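Local structure of chloromuconate cycloisomerase (Rhodococcus opacus, 4M0X) at residues P122-R132 with I309-L320; T3-T11 with A75-P83. The protein is a manganese-binding enolase-superfamily protein with an N-terminal capping domain and a C-terminal domain of the TIM-barrel type. All coordinates share one frame; numbering follows the deposited sequence.

Interaction 1 (P122-R132 with I309-L320)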
loop_
_atom_site.group_PDB
_atom_site.type_symbol
_atom_site.label_atom_id
_atom_site.label_comp_id
_atom_site.label_asym_id
_atom_site.label_seq_id
_atom_site.Cartn_x
_atom_site.Cartn_y
_atom_site.Cartn_z
ATOM N N PRO A 122 -17.014 45.088 0.736
ATOM C CA PRO A 122 -15.741 44.392 0.924
ATOM C C PRO A 122 -15.705 43.027 0.218
ATOM O O PRO A 122 -16.709 42.314 0.205
ATOM C CB PRO A 122 -15.638 44.240 2.451
ATOM C CG PRO A 122 -17.026 44.323 2.941
ATOM C CD PRO A 122 -17.756 45.243 1.997
ATOM N N VAL A 123 -14.573 42.661 -0.379
ATOM C CA VAL A 123 -14.509 41.396 -1.102
ATOM C C VAL A 123 -15.010 40.272 -0.196
ATOM O O VAL A 123 -15.810 39.445 -0.633
ATOM C CB VAL A 123 -13.097 41.075 -1.638
ATOM C CG1 VAL A 123 -13.093 39.701 -2.292
ATOM C CG2 VAL A 123 -12.633 42.142 -2.632
ATOM N N SER A 124 -14.577 40.279 1.072
ATOM C CA SER A 124 -15.077 39.340 2.087
ATOM C C SER A 124 -16.572 39.031 2.044
ATOM O O SER A 124 -16.957 37.928 2.382
ATOM C CB SER A 124 -14.668 39.768 3.494
ATOM O OG SER A 124 -15.112 41.080 3.791
ATOM N N ASP A 125 -17.408 39.984 1.631
ATOM C CA ASP A 125 -18.821 39.691 1.297
ATOM C C ASP A 125 -18.953 38.741 0.124
ATOM O O ASP A 125 -19.592 37.707 0.240
ATOM C CB ASP A 125 -19.625 40.931 0.952
ATOM C CG ASP A 125 -19.958 41.758 2.152
ATOM O OD1 ASP A 125 -19.387 41.516 3.241
ATOM O OD2 ASP A 125 -20.799 42.671 1.986
ATOM N N LEU A 126 -18.349 39.086 -1.001
ATOM C CA LEU A 126 -18.452 38.244 -2.179
ATOM C C LEU A 126 -18.120 36.812 -1.804
ATOM O O LEU A 126 -18.673 35.880 -2.393
ATOM C CB LEU A 126 -17.563 38.757 -3.314
ATOM C CG LEU A 126 -17.749 40.266 -3.580
ATOM C CD1 LEU A 126 -16.998 40.729 -4.813
ATOM C CD2 LEU A 126 -19.208 40.686 -3.700
ATOM N N LEU A 127 -17.283 36.640 -0.783
ATOM C CA LEU A 127 -16.841 35.312 -0.352
ATOM C C LEU A 127 -17.794 34.551 0.588
ATOM O O LEU A 127 -17.596 33.370 0.861
ATOM C CB LEU A 127 -15.455 35.408 0.287
ATOM C CG LEU A 127 -14.290 35.007 -0.624
ATOM C CD1 LEU A 127 -14.161 35.931 -1.832
ATOM C CD2 LEU A 127 -12.981 34.953 0.150
ATOM N N GLY A 128 -18.822 35.225 1.091
ATOM C CA GLY A 128 -19.642 34.651 2.157
ATOM C C GLY A 128 -19.487 35.273 3.549
ATOM O O GLY A 128 -20.036 34.756 4.517
ATOM N N GLY A 129 -18.775 36.386 3.649
ATOM C CA GLY A 129 -18.798 37.186 4.878
ATOM C C GLY A 129 -17.734 36.808 5.895
ATOM O O GLY A 129 -17.324 35.650 5.964
ATOM N N LEU A 130 -17.275 37.787 6.675
ATOM C CA LEU A 130 -16.236 37.547 7.677
ATOM C C LEU A 130 -16.762 36.593 8.727
ATOM O O LEU A 130 -17.940 36.632 9.031
ATOM C CB LEU A 130 -15.828 38.844 8.366
ATOM C CG LEU A 130 -15.079 39.960 7.641
ATOM C CD1 LEU A 130 -15.069 41.194 8.533
ATOM C CD2 LEU A 130 -13.677 39.522 7.294
ATOM N N ARG A 131 -15.887 35.734 9.260
ATOM C CA ARG A 131 -16.169 34.950 10.475
ATOM C C ARG A 131 -15.440 35.478 11.700
ATOM O O ARG A 131 -15.539 34.902 12.777
ATOM C CB ARG A 131 -15.778 33.521 10.268
ATOM C CG ARG A 131 -16.346 33.005 8.976
ATOM C CD ARG A 131 -16.376 31.518 9.017
ATOM N NE ARG A 131 -16.426 31.029 7.667
ATOM C CZ ARG A 131 -16.805 29.804 7.338
ATOM N NH1 ARG A 131 -17.196 28.951 8.284
ATOM N NH2 ARG A 131 -16.780 29.437 6.067
ATOM N N ARG A 132 -14.703 36.570 11.544
ATOM C CA ARG A 132 -14.052 37.201 12.675
ATOM C C ARG A 132 -13.641 38.577 12.215
ATOM O O ARG A 132 -13.408 38.780 11.015
ATOM C CB ARG A 132 -12.861 36.353 13.168
ATOM C CG ARG A 132 -11.754 36.078 12.138
ATOM C CD ARG A 132 -10.755 34.997 12.549
ATOM N NE ARG A 132 -11.279 33.614 12.484
ATOM C CZ ARG A 132 -11.584 32.896 11.382
ATOM N NH1 ARG A 132 -11.493 33.368 10.147
ATOM N NH2 ARG A 132 -12.005 31.659 11.526
ATOM N N ILE A 309 -6.287 42.372 1.174
ATOM C CA ILE A 309 -7.171 41.370 0.557
ATOM C C ILE A 309 -6.975 40.045 1.287
ATOM O O ILE A 309 -7.947 39.387 1.646
ATOM C CB ILE A 309 -7.080 41.286 -1.012
ATOM C CG1 ILE A 309 -8.073 40.300 -1.591
ATOM C CG2 ILE A 309 -5.705 40.867 -1.530
ATOM C CD1 ILE A 309 -9.483 40.453 -1.067
ATOM N N SER A 310 -5.721 39.696 1.557
ATOM C CA SER A 310 -5.395 38.563 2.418
ATOM C C SER A 310 -6.126 38.580 3.746
ATOM O O SER A 310 -6.694 37.574 4.129
ATOM C CB SER A 310 -3.902 38.508 2.706
ATOM O OG SER A 310 -3.209 38.255 1.511
ATOM N N ALA A 311 -6.089 39.705 4.455
ATOM C CA ALA A 311 -6.752 39.804 5.755
ATOM C C ALA A 311 -8.235 39.443 5.629
ATOM O O ALA A 311 -8.800 38.735 6.474
ATOM C CB ALA A 311 -6.575 41.193 6.354
ATOM N N GLN A 312 -8.857 39.907 4.555
ATOM C CA GLN A 312 -10.253 39.580 4.317
ATOM C C GLN A 312 -10.420 38.078 4.060
ATOM O O GLN A 312 -11.261 37.431 4.685
ATOM C CB GLN A 312 -10.839 40.435 3.195
ATOM C CG GLN A 312 -11.332 41.779 3.689
ATOM C CD GLN A 312 -11.874 42.658 2.588
ATOM O OE1 GLN A 312 -12.551 42.186 1.667
ATOM N NE2 GLN A 312 -11.585 43.947 2.672
ATOM N N LEU A 313 -9.611 37.529 3.159
ATOM C CA LEU A 313 -9.590 36.082 2.934
ATOM C C LEU A 313 -9.585 35.329 4.265
ATOM O O LEU A 313 -10.508 34.548 4.567
ATOM C CB LEU A 313 -8.363 35.684 2.111
ATOM C CG LEU A 313 -8.133 34.181 1.973
ATOM C CD1 LEU A 313 -9.287 33.535 1.209
ATOM C CD2 LEU A 313 -6.823 33.912 1.263
ATOM N N TYR A 314 -8.545 35.601 5.064
ATOM C CA TYR A 314 -8.316 34.918 6.331
ATOM C C TYR A 314 -9.506 35.092 7.265
ATOM O O TYR A 314 -9.856 34.177 7.991
ATOM C CB TYR A 314 -7.024 35.396 6.982
ATOM C CG TYR A 314 -5.766 35.311 6.120
ATOM C CD1 TYR A 314 -5.768 34.627 4.905
ATOM C CD2 TYR A 314 -4.550 35.878 6.551
ATOM C CE1 TYR A 314 -4.624 34.537 4.126
ATOM C CE2 TYR A 314 -3.395 35.785 5.766
ATOM C CZ TYR A 314 -3.445 35.116 4.551
ATOM O OH TYR A 314 -2.330 34.993 3.735
ATOM N N GLY A 315 -10.141 36.254 7.235
ATOM C CA GLY A 315 -11.381 36.445 7.971
ATOM C C GLY A 315 -12.593 35.662 7.435
ATOM O O GLY A 315 -13.550 35.408 8.192
ATOM N N THR A 316 -12.600 35.300 6.149
ATOM C CA THR A 316 -13.699 34.483 5.664
ATOM C C THR A 316 -13.467 33.024 6.006
ATOM O O THR A 316 -14.381 32.243 6.017
ATOM C CB THR A 316 -13.996 34.604 4.135
ATOM O OG1 THR A 316 -13.036 33.877 3.367
ATOM C CG2 THR A 316 -14.056 36.048 3.653
ATOM N N MET A 317 -12.224 32.659 6.274
ATOM C CA MET A 317 -11.830 31.253 6.369
ATOM C C MET A 317 -12.318 30.573 7.642
ATOM O O MET A 317 -12.346 31.200 8.708
ATOM C CB MET A 317 -10.324 31.164 6.286
ATOM C CG MET A 317 -9.821 31.043 4.871
ATOM S SD MET A 317 -8.030 31.243 4.812
ATOM C CE MET A 317 -7.394 29.830 5.694
ATOM N N PRO A 318 -12.708 29.286 7.532
ATOM C CA PRO A 318 -13.277 28.619 8.695
ATOM C C PRO A 318 -12.217 28.271 9.723
ATOM O O PRO A 318 -12.558 27.990 10.877
ATOM C CB PRO A 318 -13.890 27.346 8.106
ATOM C CG PRO A 318 -13.062 27.048 6.899
ATOM C CD PRO A 318 -12.678 28.400 6.342
ATOM N N ASP A 319 -10.945 28.295 9.322
ATOM C CA ASP A 319 -9.878 27.802 10.189
ATOM C C ASP A 319 -8.591 28.579 10.011
ATOM O O ASP A 319 -8.072 28.689 8.911
ATOM C CB ASP A 319 -9.630 26.301 9.944
ATOM C CG ASP A 319 -8.553 25.717 10.860
ATOM O OD1 ASP A 319 -7.346 25.858 10.579
ATOM O OD2 ASP A 319 -8.908 25.101 11.883
ATOM N N LEU A 320 -8.085 29.114 11.116
ATOM C CA LEU A 320 -6.731 29.637 11.167
ATOM C C LEU A 320 -6.192 29.230 12.507
ATOM O O LEU A 320 -5.818 30.086 13.300
ATOM C CB LEU A 320 -6.733 31.152 11.139
ATOM C CG LEU A 320 -7.282 32.035 10.046
ATOM C CD1 LEU A 320 -6.945 33.393 10.596
ATOM C CD2 LEU A 320 -6.617 31.851 8.684
#

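Interaction 2 (T3-T11 with A75-P83)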
loop_
_atom_site.group_PDB
_atom_site.type_symbol
_atom_site.label_atom_id
_atom_site.label_comp_id
_atom_site.label_asym_id
_atom_site.label_seq_id
_atom_site.Cartn_x
_atom_site.Cartn_y
_atom_site.Cartn_z
ATOM N N THR A 3 -19.522 47.004 -20.474
ATOM C CA THR A 3 -18.442 47.471 -19.520
ATOM C C THR A 3 -17.230 46.581 -19.695
ATOM O O THR A 3 -17.337 45.349 -19.659
ATOM C CB THR A 3 -18.847 47.417 -18.033
ATOM O OG1 THR A 3 -20.217 47.808 -17.884
ATOM C CG2 THR A 3 -17.901 48.297 -17.158
ATOM N N THR A 4 -16.083 47.211 -19.904
ATOM C CA THR A 4 -14.884 46.501 -20.307
ATOM C C THR A 4 -13.693 47.094 -19.553
ATOM O O THR A 4 -13.784 48.223 -19.061
ATOM C CB THR A 4 -14.675 46.569 -21.841
ATOM O OG1 THR A 4 -14.592 47.937 -22.262
ATOM C CG2 THR A 4 -15.828 45.852 -22.605
ATOM N N ILE A 5 -12.614 46.314 -19.420
ATOM C CA ILE A 5 -11.356 46.821 -18.868
ATOM C C ILE A 5 -10.655 47.620 -19.947
ATOM O O ILE A 5 -10.544 47.177 -21.084
ATOM C CB ILE A 5 -10.447 45.704 -18.291
ATOM C CG1 ILE A 5 -10.824 45.408 -16.837
ATOM C CG2 ILE A 5 -8.977 46.116 -18.254
ATOM C CD1 ILE A 5 -11.818 44.289 -16.668
ATOM N N THR A 6 -10.173 48.794 -19.565
ATOM C CA THR A 6 -9.701 49.827 -20.487
ATOM C C THR A 6 -8.177 49.974 -20.455
ATOM O O THR A 6 -7.517 50.008 -21.495
ATOM C CB THR A 6 -10.427 51.149 -20.132
ATOM O OG1 THR A 6 -11.639 51.187 -20.861
ATOM C CG2 THR A 6 -9.639 52.383 -20.479
ATOM N N GLU A 7 -7.632 50.085 -19.250
ATOM C CA GLU A 7 -6.211 50.094 -19.057
ATOM C C GLU A 7 -5.826 49.125 -17.942
ATOM O O GLU A 7 -6.663 48.705 -17.132
ATOM C CB GLU A 7 -5.748 51.497 -18.713
ATOM C CG GLU A 7 -6.096 52.551 -19.749
ATOM C CD GLU A 7 -6.291 53.909 -19.111
ATOM O OE1 GLU A 7 -7.302 54.589 -19.437
ATOM O OE2 GLU A 7 -5.441 54.272 -18.254
ATOM N N MET A 8 -4.552 48.744 -17.943
ATOM C CA MET A 8 -3.935 48.038 -16.845
ATOM C C MET A 8 -2.463 48.384 -16.892
ATOM O O MET A 8 -1.792 48.111 -17.886
ATOM C CB MET A 8 -4.139 46.531 -16.971
ATOM C CG MET A 8 -3.331 45.729 -15.954
ATOM S SD MET A 8 -3.622 43.956 -16.027
ATOM C CE MET A 8 -2.953 43.493 -17.623
ATOM N N SER A 9 -1.981 49.008 -15.823
ATOM C CA SER A 9 -0.559 49.327 -15.659
ATOM C C SER A 9 0.074 48.484 -14.538
ATOM O O SER A 9 -0.593 48.112 -13.554
ATOM C CB SER A 9 -0.402 50.793 -15.331
ATOM O OG SER A 9 -0.901 51.031 -14.029
ATOM N N ALA A 10 1.361 48.191 -14.691
ATOM C CA ALA A 10 2.129 47.450 -13.700
ATOM C C ALA A 10 3.442 48.201 -13.366
ATOM O O ALA A 10 4.390 48.229 -14.172
ATOM C CB ALA A 10 2.403 46.040 -14.202
ATOM N N THR A 11 3.482 48.799 -12.181
ATOM C CA THR A 11 4.557 49.701 -11.776
ATOM C C THR A 11 5.325 49.139 -10.586
ATOM O O THR A 11 4.727 48.851 -9.519
ATOM C CB THR A 11 3.990 51.024 -11.244
ATOM O OG1 THR A 11 3.153 51.645 -12.232
ATOM C CG2 THR A 11 5.114 51.949 -10.806
ATOM N N ALA A 75 -1.559 40.790 -20.246
ATOM C CA ALA A 75 -2.402 41.959 -20.539
ATOM C C ALA A 75 -3.502 41.689 -21.550
ATOM O O ALA A 75 -4.646 42.048 -21.294
ATOM C CB ALA A 75 -1.559 43.140 -20.991
ATOM N N PRO A 76 -3.146 41.081 -22.706
ATOM C CA PRO A 76 -3.994 40.666 -23.822
ATOM C C PRO A 76 -5.261 39.900 -23.488
ATOM O O PRO A 76 -6.218 39.968 -24.269
ATOM C CB PRO A 76 -3.073 39.753 -24.641
ATOM C CG PRO A 76 -1.784 39.662 -23.875
ATOM C CD PRO A 76 -1.732 40.912 -23.076
ATOM N N VAL A 77 -5.299 39.156 -22.388
ATOM C CA VAL A 77 -6.600 38.610 -22.000
ATOM C C VAL A 77 -7.342 39.449 -20.950
ATOM O O VAL A 77 -8.395 39.037 -20.471
ATOM C CB VAL A 77 -6.585 37.099 -21.639
ATOM C CG1 VAL A 77 -6.575 36.242 -22.904
ATOM C CG2 VAL A 77 -5.434 36.741 -20.709
ATOM N N ILE A 78 -6.824 40.625 -20.611
ATOM C CA ILE A 78 -7.485 41.482 -19.613
ATOM C C ILE A 78 -8.033 42.790 -20.200
ATOM O O ILE A 78 -9.178 43.175 -19.916
ATOM C CB ILE A 78 -6.573 41.762 -18.383
ATOM C CG1 ILE A 78 -5.985 40.446 -17.812
ATOM C CG2 ILE A 78 -7.306 42.550 -17.309
ATOM C CD1 ILE A 78 -6.994 39.460 -17.258
ATOM N N ILE A 79 -7.232 43.482 -21.006
ATOM C CA ILE A 79 -7.731 44.648 -21.736
ATOM C C ILE A 79 -8.897 44.268 -22.678
ATOM O O ILE A 79 -8.765 43.387 -23.540
ATOM C CB ILE A 79 -6.606 45.302 -22.562
ATOM C CG1 ILE A 79 -5.301 45.432 -21.750
ATOM C CG2 ILE A 79 -7.081 46.612 -23.181
ATOM C CD1 ILE A 79 -5.194 46.620 -20.812
ATOM N N GLY A 80 -10.039 44.925 -22.498
ATOM C CA GLY A 80 -11.207 44.726 -23.360
ATOM C C GLY A 80 -12.188 43.670 -22.887
ATOM O O GLY A 80 -13.228 43.439 -23.538
ATOM N N ARG A 81 -11.849 43.031 -21.761
ATOM C CA ARG A 81 -12.660 41.979 -21.149
ATOM C C ARG A 81 -13.729 42.537 -20.219
ATOM O O ARG A 81 -13.628 43.671 -19.731
ATOM C CB ARG A 81 -11.757 41.004 -20.394
ATOM C CG ARG A 81 -12.342 40.449 -19.087
ATOM C CD ARG A 81 -11.643 39.214 -18.475
ATOM N NE ARG A 81 -11.127 38.235 -19.441
ATOM C CZ ARG A 81 -11.871 37.409 -20.177
ATOM N NH1 ARG A 81 -13.203 37.434 -20.060
ATOM N NH2 ARG A 81 -11.273 36.557 -21.032
ATOM N N ASP A 82 -14.769 41.735 -20.001
ATOM C CA ASP A 82 -15.789 42.023 -18.997
ATOM C C ASP A 82 -15.209 41.845 -17.572
ATOM O O ASP A 82 -14.829 40.736 -17.174
ATOM C CB ASP A 82 -16.984 41.105 -19.228
ATOM C CG ASP A 82 -18.199 41.460 -18.368
ATOM O OD1 ASP A 82 -18.142 42.362 -17.477
ATOM O OD2 ASP A 82 -19.234 40.789 -18.596
ATOM N N PRO A 83 -15.145 42.943 -16.800
ATOM C CA PRO A 83 -14.488 42.968 -15.500
ATOM C C PRO A 83 -15.070 41.964 -14.507
ATOM O O PRO A 83 -14.367 41.560 -13.558
ATOM C CB PRO A 83 -14.748 44.385 -14.985
ATOM C CG PRO A 83 -15.267 45.172 -16.122
ATOM C CD PRO A 83 -15.808 44.216 -17.124
#

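Interaction 1 (P122-R132 with I309-L320)
Arg131 and Arg132 bring two cations to the backbone carbonyls where helix 304-316 ends. Arg131 first docks by its backbone, N donating to Gly315 O at 2.6 Å. Its CB then passes that same oxygen, CG and CD run by Thr316 O, and NE bonds to Thr316 O at 2.9 Å from above the carbonyl plane, the angle at hydrogen only 136°. At the tip, one face of the guanidinium lies over Pro318 CB, off toward the rim, with NH1 3.7 Å from that carbon. In Arg132 the bend at chi3 (74°) turns the guanidinium end-on to Met317 O, which accepts from NH1 (2.7 Å) and NH2 (2.9 Å) within its carbonyl plane. Gly315, lacking CB, lets Leu130 CD2 settle 3.9 Å from its CA. Farther up the helix, Gln312 OE1 accepts an almost straight bond (175°) from Ser124 N at 2.8 Å, while Ile309 CD1 packs on Val123 CB. Leu127 lays CB and CD2 across the Thr316 side chain, whose OG1 is bonded to Leu313 O, and Gly128 closes the turn in a Schellman motif. Arg131 thus serves two last-turn carbonyls and Arg132 the one just past them; at this negative dipole end both cations probably gain electrostatically besides supplying donors.

Interaction 2 (T3-T11 with A75-P83)
Ile5 joins the loop 75-83 by both backbone polar atoms and by its side chain. Its N donates to Arg81 O at 2.8 Å and its O receives Gly80 N at 2.7 Å, the two chains running in opposite senses. Both loop residues belong to a type II turn from Ile78 to Arg81, whose third position, Gly80, has positive phi (92°), where glycine is favoured.

The tight side is apolar. The CD1 end of Ile5 packs on the Pro83 ring, though its exact position is doubtful, while its CG2 meets Ile78 CG2 at 4.0 Å. Branched isoleucine suits this spot by serving two neighbours at once. Met8 points at the loop with CG anti to its backbone N (chi1 171°), and the flexible thioether then bends so that CE reaches Ala75 CB at 3.7 Å and SD passes Ile78 CG2 at 4.1 Å. Ile107 of helix 101-118 touches both Met8 and Ile78, so that helix adjoins the same apolar cluster.

The other side faces solvent. Ile79 is exposed although its CD1 lies against Met8 CB, and Thr3 and Glu7 are exposed as well, Glu7 turning away from the loop. Thr3 and Thr4 graze the chain around Gly80 to Pro83 without a side-chain bond across the contact. Polar groups on the loop are used locally: Arg81 NE bonds to Val77 O at 3.0 Å, and Asp82 OD1 to Ser84 OG.

On the sheet side, Thr6 and Glu7 form a classic beta bulge opposite Arg39 of strand 27-40. The arrangement, an antiparallel sheet whose first strand is flanked by the link between helices 63-74 and 86-96, belongs to the alpha+beta N-terminal domain of the enolase superfamily.

Overall arrangement
From the N terminus, the chain enters strand 5-17, passes through the rest of the antiparallel sheet and helix 63-74, and returns to its start at interaction 2, closing a loop of 63 residues within the N-terminal domain. Helices 86-96 and 101-118 then lead to 122-132, where interaction 1 opens. It closes 176 residues later, after seven of the eight parallel barrel strands, and ties the chain that follows helix 101-118 to helix 304-316 of the barrel. The two loops follow in series, neither nested nor crossed; the centres of interactions 1 and 2 lie about 26 Å apart. Interaction 2 lies within the N-terminal domain, whereas interaction 1 probably sits at the junction with the barrel and borders a second subunit.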